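Long-range contact in Polyphosphate:AMP phosphotransferase (Pseudomonas aeruginosa PAO1, PDB 3CZP), which transfers phosphate from inorganic polyphosphate to AMP, yielding ADP, and acts less efficiently on GMP: residues Asp293-His299 and Ala493-Asp497. Residue numbers count along the deposited sequence, not the author numbering.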
# COMPACT_ATOMS: atom_id res chain seq x y z
N ASP A 293 -10.76 9.44 26.31
CA ASP A 293 -9.94 10.29 27.18
C ASP A 293 -8.91 11.00 26.29
O ASP A 293 -8.34 10.38 25.38
CB ASP A 293 -9.26 9.40 28.25
CG ASP A 293 -8.60 10.18 29.38
OD1 ASP A 293 -7.60 10.92 29.15
OD2 ASP A 293 -9.08 10.03 30.52
N LYS A 294 -8.68 12.28 26.53
CA LYS A 294 -7.69 13.07 25.76
C LYS A 294 -6.28 12.40 25.75
O LYS A 294 -5.49 12.59 24.83
CB LYS A 294 -7.61 14.53 26.29
CG LYS A 294 -7.24 14.67 27.81
CD LYS A 294 -6.79 16.12 28.25
CE LYS A 294 -7.81 16.83 29.17
NZ LYS A 294 -7.25 17.93 30.06
N ARG A 295 -5.97 11.58 26.76
CA ARG A 295 -4.64 11.00 26.88
C ARG A 295 -4.38 9.94 25.82
O ARG A 295 -3.24 9.63 25.51
CB ARG A 295 -4.43 10.44 28.29
CG ARG A 295 -4.37 11.59 29.32
CD ARG A 295 -4.28 11.12 30.72
NE ARG A 295 -5.53 10.51 31.17
CZ ARG A 295 -5.72 10.03 32.39
NH1 ARG A 295 -4.72 10.06 33.28
NH2 ARG A 295 -6.88 9.50 32.70
N PHE A 296 -5.45 9.40 25.25
CA PHE A 296 -5.31 8.44 24.18
C PHE A 296 -4.68 8.99 22.91
O PHE A 296 -4.16 8.24 22.11
CB PHE A 296 -6.66 7.81 23.87
CG PHE A 296 -6.53 6.51 23.12
CD1 PHE A 296 -5.92 5.41 23.72
CD2 PHE A 296 -7.04 6.37 21.86
CE1 PHE A 296 -5.80 4.20 23.03
CE2 PHE A 296 -6.88 5.18 21.19
CZ PHE A 296 -6.27 4.12 21.80
N ARG A 297 -4.74 10.31 22.71
CA ARG A 297 -4.09 10.98 21.55
C ARG A 297 -2.61 10.74 21.44
O ARG A 297 -2.05 10.84 20.37
CB ARG A 297 -4.26 12.51 21.63
CG ARG A 297 -5.66 12.93 21.46
CD ARG A 297 -5.84 14.42 21.60
NE ARG A 297 -7.21 14.72 21.21
CZ ARG A 297 -7.64 14.78 19.95
NH1 ARG A 297 -8.91 15.05 19.71
NH2 ARG A 297 -6.78 14.63 18.94
N GLN A 298 -1.99 10.52 22.58
CA GLN A 298 -0.57 10.23 22.68
C GLN A 298 -0.27 8.78 22.40
O GLN A 298 0.89 8.38 22.40
CB GLN A 298 -0.14 10.61 24.09
CG GLN A 298 1.13 9.98 24.62
CD GLN A 298 1.55 10.58 25.95
OE1 GLN A 298 0.79 11.34 26.58
NE2 GLN A 298 2.77 10.22 26.41
N HIS A 299 -1.30 7.98 22.13
CA HIS A 299 -1.17 6.55 22.09
C HIS A 299 -1.92 5.91 20.93
O HIS A 299 -2.67 6.55 20.19
CB HIS A 299 -1.75 5.96 23.40
CG HIS A 299 -0.96 6.31 24.63
ND1 HIS A 299 0.29 5.78 24.89
CD2 HIS A 299 -1.23 7.15 25.65
CE1 HIS A 299 0.75 6.27 26.04
NE2 HIS A 299 -0.16 7.11 26.51
N ALA A 493 -0.69 2.65 31.03
CA ALA A 493 -0.06 3.56 30.11
C ALA A 493 -0.26 5.01 30.54
O ALA A 493 0.70 5.78 30.57
CB ALA A 493 -0.65 3.36 28.72
N TYR A 494 -1.49 5.40 30.86
CA TYR A 494 -1.71 6.79 31.32
C TYR A 494 -0.94 7.13 32.60
O TYR A 494 -0.51 8.28 32.80
CB TYR A 494 -3.20 7.06 31.55
CG TYR A 494 -4.06 6.98 30.33
CD1 TYR A 494 -3.50 6.96 29.03
CD2 TYR A 494 -5.43 6.94 30.44
CE1 TYR A 494 -4.30 6.88 27.92
CE2 TYR A 494 -6.23 6.86 29.33
CZ TYR A 494 -5.67 6.82 28.06
OH TYR A 494 -6.48 6.72 26.94
N LYS A 495 -0.82 6.15 33.47
CA LYS A 495 -0.12 6.33 34.75
C LYS A 495 1.39 6.49 34.54
O LYS A 495 2.07 7.04 35.39
CB LYS A 495 -0.37 5.16 35.67
CG LYS A 495 -1.74 5.15 36.35
CD LYS A 495 -1.90 3.83 37.08
CE LYS A 495 -3.32 3.65 37.64
NZ LYS A 495 -3.43 2.41 38.48
N LYS A 496 1.89 5.98 33.41
CA LYS A 496 3.28 6.09 33.03
C LYS A 496 3.57 7.43 32.34
O LYS A 496 4.64 7.97 32.52
CB LYS A 496 3.65 4.90 32.14
CG LYS A 496 5.13 4.72 31.82
CD LYS A 496 5.32 3.42 30.95
CE LYS A 496 6.59 3.38 30.07
NZ LYS A 496 6.49 2.27 29.06
N ASP A 497 2.61 7.95 31.61
CA ASP A 497 2.77 9.22 30.97
C ASP A 497 2.89 10.33 31.98
O ASP A 497 2.37 10.26 33.07
CB ASP A 497 1.57 9.56 30.13
CG ASP A 497 1.27 8.54 29.10
OD1 ASP A 497 2.19 7.86 28.66
OD2 ASP A 497 0.13 8.43 28.73
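How the end of a chain can be tied back onto its own domain is illustrated by Tyr494, Asp497 and their partners in 293-299. Tyr494, the residue most deeply engaged, lays its ring against a short 3-10 turn: Arg295 CB sits over one face, 3.7 Å from the ring centroid, in a CH-pi contact. Arg295 is braced from within its own segment by the residue two positions earlier: Asp293 OD1 accepts from Arg295 N (3.0 Å) in an Asx turn and also from Arg295 NE (2.9 Å) in a salt bridge. Tyr494 OH, 3.3 Å from Phe296 CB, hydrogen-bonds to the backbone oxygen of Leu290. Asp497 adds a nearly linear His-carboxylate hydrogen bond, His299 NE2 to Asp497 OD2 at 2.6 Å, while Gly403 O engages His299 ND1. Ala493 CB lies over one face of that imidazole. In the second, P-loop-type PPK2 domain, the contact thus fastens the C-terminal end of helix 475-496 to the connection between helix 273-292 and the central parallel strand 300-307.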